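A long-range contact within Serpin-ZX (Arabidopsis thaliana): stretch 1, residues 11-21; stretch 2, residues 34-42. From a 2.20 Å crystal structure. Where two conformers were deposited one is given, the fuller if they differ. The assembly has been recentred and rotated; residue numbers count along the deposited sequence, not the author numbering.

Stretch 1, residues 11-21: LQNQVSMNLAK
Stretch 2 34-42: IFSPASINV

Long-range contact in Serpin-ZX between a helix (residues 11-21, running on at both ends) and a strand-to-helix turn: Ile34 and Phe35 end as extended strand (phi/psi -149/135 and -156/161), Ser36 (-107/106) makes the corner, and a second helix covers 37-42. All of stretch 1 has helical phi/psi, near -60/-40, with i+4 backbone bonds such as Ser16 N to Gln12 O (2.8 Å) and Ala20 N to Ser16 O (2.8 Å). The helix axes approach to 10.9 Å and cross steeply, at 102° between N-to-C directions. The register is set by Ser16 CA to Pro37 CA, 6.0 Å, and Ala20 CA to Phe35 CA, 8.1 Å. Together the stretches bury 314 Å².

Apolar packing: Phe35 (chi1 77°, p; chi2 -82°) points toward the first helix and gives up the largest area, 66 Å². The CA-to-CB bond of Ala20 points sideways, and its methyl meets the ring edge, with Ala20 CB 3.5 Å from Phe35 CE1. Ser16 O is also near the ring plane, 4.0 Å from Phe35 CZ. Leu19 (t, p) sends CD2 to 3.7 Å from Phe35 CE2, approaching obliquely, and the same methyl reaches Ile40 (m, m), with Leu19 CD2 4.4 Å from Ile40 CG2. The branched side chains of Leu19 and Ile40 thus extend the buried apolar patch beyond the ring.

Close approach at the helix start: the CA-to-CB bond of Ser16 points toward the second stretch, and with chi1 at -75° (m) Ser16 OG comes to 3.2 Å from Pro37 CB. Pro37 (C-gamma exo pucker) suits the first turn of its helix, where its nitrogen, which lacks a hydrogen, need not donate a backbone bond. Ser36 (chi1 171°, t) caps that helix: Ser39 N donates to Ser36 OG at 3.2 Å, 162° at the hydrogen. Farther along, Ile40 N to Ser36 O (3.0 Å) and Asn41 N to Pro37 O (2.8 Å) continue the turn.

Water-mediated polar contacts: Asn41 (chi1 -71°, m; chi2 -9°) points toward the first helix, and both ends of its amide meet water. Water 1 accepts from Asn41 ND2 (2.8 Å to the water oxygen) and donates to Gln12 O (3.2 Å). Water 2 donates to Asn41 OD1 (3.0 Å) and hydrogen-bonds to Ser16 OG (2.9 Å). An amide, able to donate and accept, suits this pair of bridges. The CA-to-CB bond of Gln12 (chi1 -77°, m; chi2 -157°, t) points toward the second stretch.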

ATOM      1  N   LEU A  11       0.444 -10.699  11.457  1.00 31.07           N
ATOM      2  CA  LEU A  11       1.015 -11.661  10.517  1.00 35.65           C
ATOM      3  C   LEU A  11       0.960 -11.158   9.065  1.00 28.52           C
ATOM      4  O   LEU A  11       1.950 -11.252   8.344  1.00 32.55           O
ATOM      5  CB  LEU A  11       0.322 -13.017  10.647  1.00 33.99           C
ATOM      6  CG  LEU A  11       0.487 -13.672  12.024  1.00 38.80           C
ATOM      7  CD1 LEU A  11      -0.431 -14.865  12.167  1.00 43.78           C
ATOM      8  CD2 LEU A  11       1.932 -14.078  12.263  1.00 35.05           C
ATOM      9  N   GLN A  12      -0.187 -10.613   8.650  1.00 29.32           N
ATOM     10  CA  GLN A  12      -0.343 -10.085   7.291  1.00 29.12           C
ATOM     11  C   GLN A  12       0.703  -9.041   6.954  1.00 26.78           C
ATOM     12  O   GLN A  12       1.273  -9.059   5.865  1.00 30.40           O
ATOM     13  CB  GLN A  12      -1.719  -9.460   7.083  1.00 26.89           C
ATOM     14  CG  GLN A  12      -2.849 -10.428   6.893  1.00 32.47           C
ATOM     15  CD  GLN A  12      -4.024  -9.787   6.167  1.00 45.53           C
ATOM     16  OE1 GLN A  12      -4.914 -10.480   5.660  1.00 41.65           O
ATOM     17  NE2 GLN A  12      -4.022  -8.456   6.102  1.00 34.30           N
ATOM     18  N   ASN A  13       0.939  -8.119   7.878  1.00 25.48           N
ATOM     19  CA  ASN A  13       1.847  -7.017   7.602  1.00 25.78           C
ATOM     20  C   ASN A  13       3.270  -7.500   7.374  1.00 28.35           C
ATOM     21  O   ASN A  13       4.015  -6.896   6.603  1.00 25.54           O
ATOM     22  CB  ASN A  13       1.800  -5.969   8.717  1.00 28.50           C
ATOM     23  CG  ASN A  13       0.456  -5.262   8.801  1.00 28.37           C
ATOM     24  OD1 ASN A  13      -0.328  -5.265   7.851  1.00 33.71           O
ATOM     25  ND2 ASN A  13       0.182  -4.652   9.945  1.00 31.68           N
ATOM     26  N   GLN A  14       3.650  -8.585   8.052  0.51 29.46           N
ATOM     27  CA  GLN A  14       4.978  -9.172   7.858  0.51 28.43           C
ATOM     28  C   GLN A  14       5.097  -9.777   6.464  0.51 27.63           C
ATOM     29  O   GLN A  14       6.073  -9.553   5.753  0.51 28.49           O
ATOM     30  CB  GLN A  14       5.284 -10.247   8.910  0.51 23.64           C
ATOM     31  CG  GLN A  14       6.461 -11.143   8.516  0.51 25.94           C
ATOM     32  CD  GLN A  14       6.881 -12.127   9.602  0.51 27.19           C
ATOM     33  OE1 GLN A  14       6.113 -12.437  10.514  0.51 32.14           O
ATOM     34  NE2 GLN A  14       8.108 -12.626   9.502  0.51 22.16           N
ATOM     35  N   VAL A  15       4.103 -10.573   6.094  1.00 29.15           N
ATOM     36  CA  VAL A  15       4.042 -11.145   4.753  1.00 25.39           C
ATOM     37  C   VAL A  15       4.047 -10.018   3.716  1.00 30.28           C
ATOM     38  O   VAL A  15       4.690 -10.118   2.663  1.00 31.26           O
ATOM     39  CB  VAL A  15       2.743 -11.963   4.594  1.00 29.90           C
ATOM     40  CG1 VAL A  15       2.506 -12.337   3.148  1.00 28.73           C
ATOM     41  CG2 VAL A  15       2.780 -13.214   5.507  1.00 33.35           C
ATOM     42  N   SER A  16       3.343  -8.933   4.027  1.00 27.17           N
ATOM     43  CA  SER A  16       3.298  -7.774   3.134  1.00 29.65           C
ATOM     44  C   SER A  16       4.692  -7.170   2.892  1.00 26.07           C
ATOM     45  O   SER A  16       5.005  -6.740   1.784  1.00 28.42           O
ATOM     46  CB  SER A  16       2.322  -6.714   3.669  1.00 28.62           C
ATOM     47  OG  SER A  16       0.968  -7.093   3.461  1.00 25.57           O
ATOM     48  N   MET A  17       5.530  -7.132   3.923  1.00 27.26           N
ATOM     49  CA  MET A  17       6.894  -6.626   3.747  1.00 27.44           C
ATOM     50  C   MET A  17       7.700  -7.540   2.835  1.00 29.54           C
ATOM     51  O   MET A  17       8.521  -7.080   2.044  1.00 29.78           O
ATOM     52  CB  MET A  17       7.608  -6.471   5.088  1.00 27.79           C
ATOM     53  CG  MET A  17       6.986  -5.433   6.012  1.00 31.82           C
ATOM     54  SD  MET A  17       6.827  -3.799   5.273  1.00 36.53           S
ATOM     55  CE  MET A  17       8.517  -3.345   5.007  1.00 23.98           C
ATOM     56  N   ASN A  18       7.471  -8.843   2.943  1.00 30.35           N
ATOM     57  CA  ASN A  18       8.150  -9.770   2.050  1.00 31.13           C
ATOM     58  C   ASN A  18       7.631  -9.607   0.611  1.00 26.05           C
ATOM     59  O   ASN A  18       8.393  -9.640  -0.349  1.00 30.88           O
ATOM     60  CB  ASN A  18       7.994 -11.213   2.550  1.00 35.41           C
ATOM     61  CG  ASN A  18       8.946 -12.173   1.863  1.00 35.15           C
ATOM     62  OD1 ASN A  18       9.992 -11.775   1.340  1.00 39.44           O
ATOM     63  ND2 ASN A  18       8.586 -13.441   1.850  1.00 28.94           N
ATOM     64  N   LEU A  19       6.324  -9.421   0.470  1.00 30.90           N
ATOM     65  CA  LEU A  19       5.755  -9.074  -0.827  1.00 32.14           C
ATOM     66  C   LEU A  19       6.460  -7.828  -1.372  1.00 29.53           C
ATOM     67  O   LEU A  19       6.918  -7.822  -2.515  1.00 36.18           O
ATOM     68  CB  LEU A  19       4.236  -8.870  -0.724  1.00 29.17           C
ATOM     69  CG  LEU A  19       3.526  -8.310  -1.969  1.00 38.05           C
ATOM     70  CD1 LEU A  19       3.756  -9.195  -3.161  1.00 28.37           C
ATOM     71  CD2 LEU A  19       2.031  -8.130  -1.717  1.00 35.65           C
ATOM     72  N   ALA A  20       6.586  -6.789  -0.550  1.00 26.65           N
ATOM     73  CA  ALA A  20       7.298  -5.581  -0.982  1.00 29.71           C
ATOM     74  C   ALA A  20       8.728  -5.888  -1.430  1.00 30.60           C
ATOM     75  O   ALA A  20       9.228  -5.303  -2.386  1.00 31.16           O
ATOM     76  CB  ALA A  20       7.296  -4.527   0.115  1.00 25.27           C
ATOM     77  N   LYS A  21       9.389  -6.803  -0.728  0.57 30.92           N
ATOM     78  CA  LYS A  21      10.741  -7.223  -1.092  0.57 29.24           C
ATOM     79  C   LYS A  21      10.730  -7.832  -2.483  0.57 30.50           C
ATOM     80  O   LYS A  21      11.550  -7.478  -3.332  0.57 31.30           O
ATOM     81  CB  LYS A  21      11.287  -8.236  -0.077  0.57 30.04           C
ATOM     82  CG  LYS A  21      12.697  -8.776  -0.370  0.57 30.67           C
ATOM     83  CD  LYS A  21      13.790  -7.742  -0.105  0.57 28.65           C
ATOM     84  CE  LYS A  21      15.184  -8.352  -0.252  0.57 35.11           C
ATOM     85  NZ  LYS A  21      16.299  -7.387   0.011  0.57 28.12           N
ATOM     86  N   ILE A  34       5.655   1.994  -4.893  1.00 28.54           N
ATOM     87  CA  ILE A  34       4.588   2.221  -3.908  1.00 22.43           C
ATOM     88  C   ILE A  34       3.451   1.273  -4.272  1.00 25.99           C
ATOM     89  O   ILE A  34       3.127   1.145  -5.445  1.00 24.93           O
ATOM     90  CB  ILE A  34       4.075   3.681  -3.898  1.00 26.17           C
ATOM     91  CG1 ILE A  34       3.122   3.919  -2.725  1.00 29.30           C
ATOM     92  CG2 ILE A  34       3.388   4.038  -5.214  1.00 28.18           C
ATOM     93  CD1 ILE A  34       3.804   3.921  -1.361  1.00 25.45           C
ATOM     94  N   PHE A  35       2.876   0.581  -3.285  1.00 30.40           N
ATOM     95  CA  PHE A  35       1.712  -0.271  -3.546  1.00 26.03           C
ATOM     96  C   PHE A  35       0.896  -0.478  -2.279  1.00 28.08           C
ATOM     97  O   PHE A  35       1.395  -0.276  -1.190  1.00 28.34           O
ATOM     98  CB  PHE A  35       2.141  -1.623  -4.122  1.00 25.05           C
ATOM     99  CG  PHE A  35       2.702  -2.572  -3.093  1.00 22.44           C
ATOM    100  CD1 PHE A  35       4.023  -2.477  -2.693  1.00 24.52           C
ATOM    101  CD2 PHE A  35       1.906  -3.557  -2.538  1.00 21.64           C
ATOM    102  CE1 PHE A  35       4.558  -3.355  -1.736  1.00 26.34           C
ATOM    103  CE2 PHE A  35       2.417  -4.436  -1.582  1.00 32.24           C
ATOM    104  CZ  PHE A  35       3.748  -4.336  -1.177  1.00 31.06           C
ATOM    105  N   SER A  36      -0.358  -0.888  -2.425  1.00 25.51           N
ATOM    106  CA  SER A  36      -1.219  -1.091  -1.273  1.00 29.87           C
ATOM    107  C   SER A  36      -1.459  -2.575  -0.969  1.00 33.51           C
ATOM    108  O   SER A  36      -2.207  -3.249  -1.676  1.00 31.75           O
ATOM    109  CB  SER A  36      -2.559  -0.376  -1.479  1.00 27.36           C
ATOM    110  OG  SER A  36      -3.474  -0.723  -0.460  1.00 22.86           O
ATOM    111  N   PRO A  37      -0.824  -3.084   0.095  1.00 26.83           N
ATOM    112  CA  PRO A  37      -0.974  -4.482   0.524  1.00 24.43           C
ATOM    113  C   PRO A  37      -2.424  -4.786   0.903  1.00 28.01           C
ATOM    114  O   PRO A  37      -2.922  -5.868   0.620  1.00 36.65           O
ATOM    115  CB  PRO A  37      -0.084  -4.567   1.776  1.00 26.14           C
ATOM    116  CG  PRO A  37       0.820  -3.390   1.706  1.00 34.45           C
ATOM    117  CD  PRO A  37       0.086  -2.322   0.964  1.00 24.49           C
ATOM    118  N   ALA A  38      -3.086  -3.836   1.555  1.00 23.60           N
ATOM    119  CA  ALA A  38      -4.495  -3.963   1.878  1.00 22.18           C
ATOM    120  C   ALA A  38      -5.334  -4.234   0.642  1.00 29.62           C
ATOM    121  O   ALA A  38      -6.157  -5.147   0.641  1.00 33.82           O
ATOM    122  CB  ALA A  38      -4.988  -2.714   2.580  1.00 31.32           C
ATOM    123  N   SER A  39      -5.121  -3.444  -0.412  1.00 30.41           N
ATOM    124  CA  SER A  39      -5.845  -3.629  -1.672  1.00 32.04           C
ATOM    125  C   SER A  39      -5.518  -4.964  -2.326  1.00 29.62           C
ATOM    126  O   SER A  39      -6.388  -5.612  -2.918  1.00 30.67           O
ATOM    127  CB  SER A  39      -5.514  -2.509  -2.661  1.00 34.41           C
ATOM    128  OG  SER A  39      -5.624  -1.254  -2.031  1.00 44.45           O
ATOM    129  N   ILE A  40      -4.257  -5.362  -2.262  1.00 24.84           N
ATOM    130  CA  ILE A  40      -3.884  -6.644  -2.836  1.00 30.14           C
ATOM    131  C   ILE A  40      -4.644  -7.741  -2.101  1.00 30.41           C
ATOM    132  O   ILE A  40      -5.189  -8.662  -2.716  1.00 33.52           O
ATOM    133  CB  ILE A  40      -2.377  -6.925  -2.686  1.00 37.96           C
ATOM    134  CG1 ILE A  40      -1.546  -5.861  -3.407  1.00 30.36           C
ATOM    135  CG2 ILE A  40      -2.048  -8.319  -3.231  1.00 22.73           C
ATOM    136  CD1 ILE A  40      -1.685  -5.933  -4.888  1.00 25.87           C
ATOM    137  N   ASN A  41      -4.661  -7.639  -0.775  1.00 27.82           N
ATOM    138  CA  ASN A  41      -5.283  -8.660   0.070  1.00 30.00           C
ATOM    139  C   ASN A  41      -6.797  -8.677  -0.076  1.00 30.54           C
ATOM    140  O   ASN A  41      -7.426  -9.725   0.095  1.00 30.15           O
ATOM    141  CB  ASN A  41      -4.858  -8.500   1.539  1.00 27.58           C
ATOM    142  CG  ASN A  41      -3.402  -8.897   1.763  1.00 34.71           C
ATOM    143  OD1 ASN A  41      -2.758  -9.447   0.867  1.00 37.64           O
ATOM    144  ND2 ASN A  41      -2.885  -8.632   2.951  1.00 32.51           N
ATOM    145  N   VAL A  42      -7.366  -7.517  -0.411  1.00 30.19           N
ATOM    146  CA  VAL A  42      -8.783  -7.421  -0.786  1.00 33.63           C
ATOM    147  C   VAL A  42      -9.094  -8.233  -2.056  1.00 35.04           C
ATOM    148  O   VAL A  42     -10.107  -8.921  -2.128  1.00 34.45           O
ATOM    149  CB  VAL A  42      -9.214  -5.970  -1.015  1.00 33.66           C
ATOM    150  CG1 VAL A  42     -10.499  -5.923  -1.841  1.00 38.80           C
ATOM    151  CG2 VAL A  42      -9.388  -5.237   0.311  1.00 29.51           C
TER
HETATM  152  O   HOH W   1      -0.662 -10.263   3.563  1.00 45.78           O
HETATM  153  O   HOH W   2       0.087  -8.549   1.151  1.00 51.40           O